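Local structure of CELL WALL surface anchor family protein (Streptococcus pneumoniae, 2WW8) at residues Glu132-Arg137 / Pro725-Ser730; Met450-Thr455 / Thr509-Asn514; Ile818-Ile823 / Thr832-Gln837. The protein is the adhesin of the pneumococcal pilus, an elongated multidomain surface protein that probably attaches the bacterium to host cells. All blocks are in the same frame, centred on the assembly; numbering follows the deposited sequence.

Contact 1 of 3, residues Glu132-Arg137 / Pro725-Ser730; sequences EQVENR and PEITIS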
loop_
_atom_site.group_PDB
_atom_site.type_symbol
_atom_site.label_atom_id
_atom_site.label_comp_id
_atom_site.label_asym_id
_atom_site.label_seq_id
_atom_site.Cartn_x
_atom_site.Cartn_y
_atom_site.Cartn_z
ATOM N N GLU A 132 1.495 -45.788 -18.027
ATOM C CA GLU A 132 1.456 -45.352 -19.420
ATOM C C GLU A 132 2.060 -43.963 -19.658
ATOM O O GLU A 132 1.782 -43.017 -18.919
ATOM C CB GLU A 132 0.019 -45.411 -19.949
ATOM C CG GLU A 132 -0.098 -45.443 -21.469
ATOM C CD GLU A 132 0.272 -46.793 -22.068
ATOM O OE1 GLU A 132 0.339 -47.788 -21.311
ATOM O OE2 GLU A 132 0.480 -46.852 -23.303
ATOM N N GLN A 133 2.883 -43.846 -20.696
ATOM C CA GLN A 133 3.358 -42.540 -21.142
ATOM C C GLN A 133 2.257 -41.721 -21.826
ATOM O O GLN A 133 1.540 -42.234 -22.687
ATOM C CB GLN A 133 4.530 -42.698 -22.107
ATOM C CG GLN A 133 4.528 -41.663 -23.232
ATOM C CD GLN A 133 5.887 -41.545 -23.868
ATOM O OE1 GLN A 133 6.226 -42.300 -24.793
ATOM N NE2 GLN A 133 6.691 -40.607 -23.357
ATOM N N VAL A 134 2.148 -40.447 -21.446
ATOM C CA VAL A 134 1.138 -39.526 -21.964
ATOM C C VAL A 134 1.714 -38.114 -21.993
ATOM O O VAL A 134 2.735 -37.873 -21.364
ATOM C CB VAL A 134 -0.093 -39.489 -21.036
ATOM C CG1 VAL A 134 -0.941 -40.737 -21.192
ATOM C CG2 VAL A 134 0.331 -39.308 -19.584
ATOM N N GLU A 135 1.071 -37.206 -22.721
ATOM C CA GLU A 135 1.292 -35.770 -22.557
ATOM C C GLU A 135 0.295 -35.245 -21.523
ATOM O O GLU A 135 -0.878 -35.614 -21.552
ATOM C CB GLU A 135 1.101 -34.983 -23.866
ATOM C CG GLU A 135 1.926 -35.414 -25.078
ATOM C CD GLU A 135 3.425 -35.135 -24.981
ATOM O OE1 GLU A 135 3.958 -34.840 -23.889
ATOM O OE2 GLU A 135 4.109 -35.217 -26.024
ATOM N N ASN A 136 0.727 -34.391 -20.602
ATOM C CA ASN A 136 -0.258 -33.680 -19.795
ATOM C C ASN A 136 -0.579 -32.368 -20.473
ATOM O O ASN A 136 0.333 -31.630 -20.816
ATOM C CB ASN A 136 0.246 -33.528 -18.377
ATOM C CG ASN A 136 0.689 -34.854 -17.826
ATOM O OD1 ASN A 136 -0.115 -35.765 -17.651
ATOM N ND2 ASN A 136 1.979 -34.991 -17.594
ATOM N N ARG A 137 -1.854 -32.088 -20.708
ATOM C CA ARG A 137 -2.206 -30.933 -21.523
ATOM C C ARG A 137 -2.757 -29.748 -20.710
ATOM O O ARG A 137 -3.475 -29.941 -19.728
ATOM C CB ARG A 137 -3.187 -31.361 -22.612
ATOM C CG ARG A 137 -3.110 -30.512 -23.871
ATOM C CD ARG A 137 -2.402 -31.230 -25.016
ATOM N NE ARG A 137 -2.863 -30.698 -26.302
ATOM C CZ ARG A 137 -3.929 -31.124 -26.990
ATOM N NH1 ARG A 137 -4.697 -32.124 -26.545
ATOM N NH2 ARG A 137 -4.237 -30.543 -28.149
ATOM N N PRO A 725 -4.374 -35.875 -18.664
ATOM C CA PRO A 725 -3.643 -36.822 -19.527
ATOM C C PRO A 725 -4.246 -37.020 -20.921
ATOM O O PRO A 725 -5.469 -37.169 -21.056
ATOM C CB PRO A 725 -3.650 -38.136 -18.727
ATOM C CG PRO A 725 -4.823 -38.015 -17.814
ATOM C CD PRO A 725 -5.093 -36.545 -17.563
ATOM N N GLU A 726 -3.372 -36.995 -21.929
ATOM C CA GLU A 726 -3.682 -37.319 -23.317
ATOM C C GLU A 726 -2.840 -38.513 -23.794
ATOM O O GLU A 726 -1.621 -38.411 -23.978
ATOM C CB GLU A 726 -3.517 -36.087 -24.214
ATOM C CG GLU A 726 -3.490 -36.396 -25.687
ATOM C CD GLU A 726 -2.641 -35.395 -26.433
ATOM O OE1 GLU A 726 -3.181 -34.283 -26.613
ATOM O OE2 GLU A 726 -1.481 -35.718 -26.822
ATOM N N ILE A 727 -3.499 -39.656 -23.966
ATOM C CA ILE A 727 -2.872 -40.799 -24.642
ATOM C C ILE A 727 -2.932 -40.667 -26.160
ATOM O O ILE A 727 -3.982 -40.370 -26.734
ATOM C CB ILE A 727 -3.490 -42.153 -24.317
ATOM C CG1 ILE A 727 -3.528 -42.375 -22.814
ATOM C CG2 ILE A 727 -2.590 -43.230 -24.892
ATOM C CD1 ILE A 727 -4.861 -42.881 -22.347
ATOM N N THR A 728 -1.778 -40.873 -26.785
ATOM C CA THR A 728 -1.697 -40.990 -28.226
ATOM C C THR A 728 -1.494 -42.475 -28.567
ATOM O O THR A 728 -0.554 -43.137 -28.100
ATOM C CB THR A 728 -0.653 -40.044 -28.844
ATOM O OG1 THR A 728 -1.042 -38.703 -28.539
ATOM C CG2 THR A 728 -0.596 -40.193 -30.377
ATOM N N ILE A 729 -2.434 -42.991 -29.349
ATOM C CA ILE A 729 -2.323 -44.366 -29.849
ATOM C C ILE A 729 -1.897 -44.390 -31.305
ATOM O O ILE A 729 -2.573 -43.837 -32.179
ATOM C CB ILE A 729 -3.579 -45.202 -29.616
ATOM C CG1 ILE A 729 -3.625 -45.619 -28.141
ATOM C CG2 ILE A 729 -3.519 -46.451 -30.484
ATOM C CD1 ILE A 729 -5.020 -45.869 -27.623
ATOM N N SER A 730 -0.737 -45.007 -31.511
ATOM C CA SER A 730 -0.284 -45.381 -32.847
ATOM C C SER A 730 -0.958 -46.668 -33.337
ATOM O O SER A 730 -0.728 -47.759 -32.816
ATOM C CB SER A 730 1.237 -45.517 -32.863
ATOM O OG SER A 730 1.789 -44.221 -32.866
#

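Contact 2 of 3, residues Met450-Thr455 / Thr509-Asn514; sequences MFTDKT and TAKITN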
loop_
_atom_site.group_PDB
_atom_site.type_symbol
_atom_site.label_atom_id
_atom_site.label_comp_id
_atom_site.label_asym_id
_atom_site.label_seq_id
_atom_site.Cartn_x
_atom_site.Cartn_y
_atom_site.Cartn_z
ATOM N N MET A 450 11.636 51.892 28.954
ATOM C CA MET A 450 10.942 53.128 28.667
ATOM C C MET A 450 11.908 54.224 29.187
ATOM O O MET A 450 12.169 54.300 30.372
ATOM C CB MET A 450 9.618 53.222 29.416
ATOM C CG MET A 450 8.654 52.088 29.078
ATOM S SD MET A 450 7.262 52.163 30.219
ATOM C CE MET A 450 6.180 50.812 29.657
ATOM N N PHE A 451 12.449 55.053 28.305
ATOM C CA PHE A 451 13.613 55.875 28.662
ATOM C C PHE A 451 13.189 56.954 29.646
ATOM O O PHE A 451 12.093 57.514 29.509
ATOM C CB PHE A 451 14.179 56.520 27.387
ATOM C CG PHE A 451 14.603 55.507 26.366
ATOM C CD1 PHE A 451 15.521 54.522 26.694
ATOM C CD2 PHE A 451 14.052 55.505 25.091
ATOM C CE1 PHE A 451 15.891 53.540 25.796
ATOM C CE2 PHE A 451 14.429 54.543 24.161
ATOM C CZ PHE A 451 15.343 53.556 24.495
ATOM N N THR A 452 14.051 57.225 30.615
ATOM C CA THR A 452 13.823 58.295 31.570
ATOM C C THR A 452 14.547 59.584 31.158
ATOM O O THR A 452 14.378 60.628 31.812
ATOM C CB THR A 452 14.295 57.891 32.971
ATOM O OG1 THR A 452 15.697 57.670 32.884
ATOM C CG2 THR A 452 13.684 56.579 33.406
ATOM N N ASP A 453 15.347 59.557 30.090
ATOM C CA ASP A 453 15.980 60.757 29.464
ATOM C C ASP A 453 15.412 60.823 28.032
ATOM O O ASP A 453 15.537 59.838 27.295
ATOM C CB ASP A 453 17.484 60.487 29.419
ATOM C CG ASP A 453 18.316 61.606 28.760
ATOM O OD1 ASP A 453 17.785 62.573 28.151
ATOM O OD2 ASP A 453 19.559 61.495 28.901
ATOM N N LYS A 454 14.762 61.927 27.656
ATOM C CA LYS A 454 14.159 62.082 26.330
ATOM C C LYS A 454 15.196 62.201 25.204
ATOM O O LYS A 454 14.843 62.100 24.034
ATOM C CB LYS A 454 13.515 63.478 26.310
ATOM C CG LYS A 454 12.265 63.563 27.153
ATOM C CD LYS A 454 11.511 64.870 26.847
ATOM C CE LYS A 454 10.275 64.903 27.755
ATOM N NZ LYS A 454 9.492 66.149 27.634
ATOM N N THR A 455 16.444 62.511 25.555
ATOM C CA THR A 455 17.468 62.770 24.531
ATOM C C THR A 455 17.909 61.511 23.783
ATOM O O THR A 455 18.317 60.492 24.370
ATOM C CB THR A 455 18.694 63.494 25.121
ATOM O OG1 THR A 455 18.278 64.674 25.842
ATOM C CG2 THR A 455 19.705 63.963 24.064
ATOM N N THR A 509 7.126 59.982 42.387
ATOM C CA THR A 509 6.873 58.775 43.189
ATOM C C THR A 509 7.021 57.604 42.238
ATOM O O THR A 509 8.099 57.398 41.703
ATOM C CB THR A 509 5.522 58.758 44.013
ATOM O OG1 THR A 509 4.361 58.803 43.155
ATOM C CG2 THR A 509 5.437 59.947 45.018
ATOM N N ALA A 510 5.944 56.866 41.963
ATOM C CA ALA A 510 5.990 55.733 41.030
ATOM C C ALA A 510 6.213 56.182 39.589
ATOM O O ALA A 510 5.656 57.198 39.146
ATOM C CB ALA A 510 4.702 54.878 41.157
ATOM N N LYS A 511 7.021 55.416 38.858
ATOM C CA LYS A 511 7.341 55.712 37.475
ATOM C C LYS A 511 7.560 54.377 36.805
ATOM O O LYS A 511 8.299 53.560 37.349
ATOM C CB LYS A 511 8.570 56.626 37.358
ATOM C CG LYS A 511 8.838 57.038 35.881
ATOM C CD LYS A 511 10.129 57.888 35.727
ATOM C CE LYS A 511 10.163 59.214 36.496
ATOM N NZ LYS A 511 11.476 59.902 36.216
ATOM N N ILE A 512 6.879 54.154 35.684
ATOM C CA ILE A 512 7.036 52.905 34.933
ATOM C C ILE A 512 8.160 53.083 33.918
ATOM O O ILE A 512 8.151 54.062 33.161
ATOM C CB ILE A 512 5.734 52.540 34.166
ATOM C CG1 ILE A 512 4.498 52.698 35.130
ATOM C CG2 ILE A 512 5.905 51.132 33.414
ATOM C CD1 ILE A 512 4.480 51.847 36.465
ATOM N N THR A 513 9.125 52.162 33.929
ATOM C CA THR A 513 10.374 52.393 33.189
ATOM C C THR A 513 10.741 51.233 32.255
ATOM O O THR A 513 11.823 51.235 31.650
ATOM C CB THR A 513 11.584 52.720 34.143
ATOM O OG1 THR A 513 11.928 51.584 34.958
ATOM C CG2 THR A 513 11.297 53.941 35.058
ATOM N N ASN A 514 9.884 50.212 32.147
ATOM C CA ASN A 514 10.139 49.190 31.136
ATOM C C ASN A 514 8.812 48.492 30.804
ATOM O O ASN A 514 7.824 48.687 31.526
ATOM C CB ASN A 514 11.192 48.175 31.659
ATOM C CG ASN A 514 10.708 47.429 32.903
ATOM O OD1 ASN A 514 9.849 46.554 32.831
ATOM N ND2 ASN A 514 11.268 47.754 34.034
HETATM O O HOH W 1 11.707 60.495 33.596
#

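Contact 3 of 3, residues Ile818-Ile823 / Thr832-Gln837; sequences IVAFQI and TSIVPQ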
loop_
_atom_site.group_PDB
_atom_site.type_symbol
_atom_site.label_atom_id
_atom_site.label_comp_id
_atom_site.label_asym_id
_atom_site.label_seq_id
_atom_site.Cartn_x
_atom_site.Cartn_y
_atom_site.Cartn_z
ATOM N N ILE A 818 -10.105 -68.629 -61.281
ATOM C CA ILE A 818 -11.157 -69.264 -60.472
ATOM C C ILE A 818 -12.015 -68.246 -59.698
ATOM O O ILE A 818 -13.237 -68.176 -59.886
ATOM C CB ILE A 818 -10.587 -70.323 -59.499
ATOM C CG1 ILE A 818 -9.633 -71.269 -60.238
ATOM C CG2 ILE A 818 -11.732 -71.120 -58.809
ATOM C CD1 ILE A 818 -10.350 -72.071 -61.315
ATOM N N VAL A 819 -11.362 -67.436 -58.865
ATOM C CA VAL A 819 -12.081 -66.521 -57.986
ATOM C C VAL A 819 -11.498 -65.116 -58.098
ATOM O O VAL A 819 -10.269 -64.945 -58.206
ATOM C CB VAL A 819 -11.945 -66.897 -56.485
ATOM C CG1 VAL A 819 -12.892 -66.023 -55.632
ATOM C CG2 VAL A 819 -12.234 -68.366 -56.227
ATOM N N ALA A 820 -12.408 -64.140 -58.062
ATOM C CA ALA A 820 -12.073 -62.719 -57.924
ATOM C C ALA A 820 -12.544 -62.223 -56.567
ATOM O O ALA A 820 -13.584 -62.659 -56.051
ATOM C CB ALA A 820 -12.729 -61.875 -59.015
ATOM N N PHE A 821 -11.776 -61.303 -55.994
ATOM C CA PHE A 821 -12.255 -60.617 -54.783
ATOM C C PHE A 821 -11.443 -59.339 -54.626
ATOM O O PHE A 821 -10.461 -59.161 -55.346
ATOM C CB PHE A 821 -12.126 -61.493 -53.530
ATOM C CG PHE A 821 -10.709 -61.925 -53.214
ATOM C CD1 PHE A 821 -10.216 -63.144 -53.676
ATOM C CD2 PHE A 821 -9.854 -61.114 -52.461
ATOM C CE1 PHE A 821 -8.904 -63.548 -53.379
ATOM C CE2 PHE A 821 -8.557 -61.503 -52.159
ATOM C CZ PHE A 821 -8.078 -62.722 -52.605
ATOM N N GLN A 822 -11.864 -58.487 -53.690
ATOM C CA GLN A 822 -11.207 -57.236 -53.340
ATOM C C GLN A 822 -10.899 -57.175 -51.847
ATOM O O GLN A 822 -11.658 -57.684 -51.014
ATOM C CB GLN A 822 -12.152 -56.077 -53.648
ATOM C CG GLN A 822 -11.910 -55.417 -54.968
ATOM C CD GLN A 822 -12.446 -53.994 -54.965
ATOM O OE1 GLN A 822 -11.693 -53.020 -54.895
ATOM N NE2 GLN A 822 -13.764 -53.874 -55.019
ATOM N N ILE A 823 -9.782 -56.541 -51.502
ATOM C CA ILE A 823 -9.488 -56.188 -50.112
ATOM C C ILE A 823 -9.641 -54.650 -50.039
ATOM O O ILE A 823 -8.998 -53.907 -50.800
ATOM C CB ILE A 823 -8.070 -56.685 -49.635
ATOM C CG1 ILE A 823 -7.821 -58.195 -49.834
ATOM C CG2 ILE A 823 -7.826 -56.324 -48.175
ATOM C CD1 ILE A 823 -8.636 -59.140 -48.962
ATOM N N THR A 832 -16.198 -63.391 -55.855
ATOM C CA THR A 832 -16.985 -63.867 -56.997
ATOM C C THR A 832 -16.257 -64.930 -57.825
ATOM O O THR A 832 -15.025 -64.950 -57.890
ATOM C CB THR A 832 -17.438 -62.699 -57.920
ATOM O OG1 THR A 832 -16.312 -62.046 -58.524
ATOM C CG2 THR A 832 -18.231 -61.675 -57.132
ATOM N N SER A 833 -17.020 -65.804 -58.474
ATOM C CA SER A 833 -16.438 -66.840 -59.338
ATOM C C SER A 833 -16.079 -66.197 -60.670
ATOM O O SER A 833 -16.872 -65.445 -61.240
ATOM C CB SER A 833 -17.453 -67.966 -59.583
ATOM O OG SER A 833 -16.979 -68.857 -60.579
ATOM N N ILE A 834 -14.893 -66.484 -61.190
ATOM C CA ILE A 834 -14.585 -66.074 -62.564
ATOM C C ILE A 834 -14.187 -67.297 -63.398
ATOM O O ILE A 834 -13.468 -67.168 -64.373
ATOM C CB ILE A 834 -13.484 -64.988 -62.580
ATOM C CG1 ILE A 834 -12.304 -65.421 -61.706
ATOM C CG2 ILE A 834 -14.096 -63.619 -62.198
ATOM C CD1 ILE A 834 -11.061 -64.571 -61.981
ATOM N N VAL A 835 -14.625 -68.491 -63.004
ATOM C CA VAL A 835 -14.333 -69.710 -63.762
ATOM C C VAL A 835 -14.926 -69.553 -65.158
ATOM O O VAL A 835 -16.119 -69.245 -65.302
ATOM C CB VAL A 835 -14.900 -70.980 -63.059
ATOM C CG1 VAL A 835 -14.548 -72.263 -63.847
ATOM C CG2 VAL A 835 -14.344 -71.093 -61.639
ATOM N N PRO A 836 -14.100 -69.744 -66.199
ATOM C CA PRO A 836 -14.697 -69.780 -67.539
ATOM C C PRO A 836 -15.727 -70.919 -67.743
ATOM O O PRO A 836 -15.659 -71.970 -67.098
ATOM C CB PRO A 836 -13.474 -69.962 -68.465
ATOM C CG PRO A 836 -12.316 -69.498 -67.684
ATOM C CD PRO A 836 -12.629 -69.850 -66.250
ATOM N N GLN A 837 -16.658 -70.690 -68.667
ATOM C CA GLN A 837 -17.681 -71.657 -69.060
ATOM C C GLN A 837 -17.075 -73.038 -69.334
ATOM O O GLN A 837 -16.027 -73.152 -69.993
ATOM C CB GLN A 837 -18.399 -71.138 -70.324
ATOM C CG GLN A 837 -19.720 -71.869 -70.688
ATOM C CD GLN A 837 -20.619 -72.111 -69.465
ATOM O OE1 GLN A 837 -20.865 -71.195 -68.666
ATOM N NE2 GLN A 837 -21.121 -73.345 -69.332
#

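Contact 1 of 3, residues Glu132-Arg137 / Pro725-Ser730
The Arg137 guanidinium has the carboxylate oxygen OE1 of Glu726 over one face. The two planes stand 66° apart, so this is a one-atom contact and not a flat, two-pronged pair. The salt bridge is short, 2.6 Å from Arg137 NH1 to Glu726 OE1. Arg137 reaches it with CG anti to its backbone N and a bend at chi2 (105°). Glu726 stays extended beyond CG. Its other oxygen, OE2, lies along the aliphatic part of Glu135, 3.8 Å from Glu135 CG. The Glu135 chain bends at chi2, and the two OE2 atoms of Glu135 and Glu726 stay 5.7 Å apart. Backbone bonds pair these two glutamates in antiparallel fashion: Glu726 N to Glu135 O is 2.9 Å, and Glu135 N to Glu726 O is 3.2 Å. Val134 packs on Ile727, with Val134 CG1 a tight 3.5 Å from Ile727 CG1. Strand 135-137 thereby edges the sheet beside strand 724-730, which pairs with strand 48-55 on its other side. Segments 588 residues apart share one sheet of the Prealbumin-like fold that begins with strand 48-55. Arg137 NH1 also bridges Glu88, so one guanidinium serves two carboxylates, which probably eases the repulsion between Glu135 and Glu726.

Contact 2 of 3, residues Met450-Thr455 / Thr509-Asn514
The two loops are joined by one direct backbone hydrogen bond, Met450 N to Thr513 O at 2.8 Å, nearly straight at the hydrogen (174°) but with the donor well above the carbonyl plane. Met450 carries the side-chain contact. Its CG is anti to the carbonyl carbon, and the chain then runs extended across the backbone of 512-514. CG passes over Asn514 N and CA. SD lies beside Ile512, 3.6 Å from Ile512 CG2, the branch anti to the backbone N. The methyl CE ends 3.3 Å from Asn514 O. The methyls of two threonines meet obliquely, Thr452 CG2 to Thr513 CG2 at 3.9 Å. A water adds a polar link beside these methyls. It accepts from Lys511 NZ at 2.7 Å and donates to Thr452 O at 3.2 Å. Asp453 OD1 takes Thr455 N in an Asx turn, and Asp453 OD2 is hydrogen-bonded to the Tyr457 hydroxyl. Asn514 OD1 accepts from Asp517 N and so caps the start of helix 516-526. Ile512 packs on Pro518 and Trp521 of that helix. The contact ties the loop before strand 457-458 to the loop entering helix 516-526, which precedes strand 533-539 of the parallel sheet in the metal-binding domain.

Contact 3 of 3, residues Ile818-Ile823 / Thr832-Gln837
Strands 816-824 and 827-833 form a beta hairpin in the C-terminal Prealbumin-like domain, and this contact lies at the end of the hairpin far from its turn. Ala820 and Thr832 are an antiparallel hydrogen-bonded pair. Ala820 N gives to Thr832 O at 2.7 Å, nearly along the C=O axis. Thr832 N returns a bond to Ala820 O, also 2.7 Å, in the carbonyl plane. Val819 and Ser833 follow as a non-hydrogen-bonded pair. Beyond the strand end, Ile834 N still bonds Ile818 O at 2.7 Å, but from 43° above the carbonyl plane, as the chain begins to turn away.

Ile818 O is the crowded point of the contact. Ser833 CA makes a CA-H...O contact with it, and Ile834 CG1 lies 3.4 Å from Ile818 O. That branch of Ile834 sits between its backbone N and carbonyl carbon (chi1 49°), which lays it against the strand backbone. The other branch, CG2, meets Ala820 CB at 3.9 Å. Ala820 CB also touches Thr832 OG1, on the same face. Val835 lies alongside Ile818, both pointing the same way, with their CG2 atoms 3.9 Å apart. A weak bond from Val835 N to Ser833 OG, 3.4 Å, spans the departing turn.

On the inner side Val819 packs on Phe740 and Tyr843. Ile818 and Val819 both pair with Leu801 of strand 797-805, which makes a classic beta bulge. A hairpin whose first strand carries such a bulge, and whose inner face packs on strands 736-744 and 841-846 of a second sheet, is consistent with the prealbumin-like sandwich of this domain.

How the contacts relate
The three contacts are spread along an elongated chain and none touches another. Contact 2 is nested inside the long loop that contact 1 closes, yet their centres lie 112 Å apart, on opposite sides of the chain's centre. Contacts 1 and 3 follow in series on the same side, with centres 46 Å and nearest atoms about 19 Å apart. They belong to two Prealbumin-like domains. In contact 1 distant parts of the chain complete a sheet, while contact 3 is local to one hairpin. Contacts 2 and 3 are the farthest pair, 154 Å between centres. Contact 2 abuts helix 516-526, whose Asn526 is a calcium ligand together with Asp367 and Asp530.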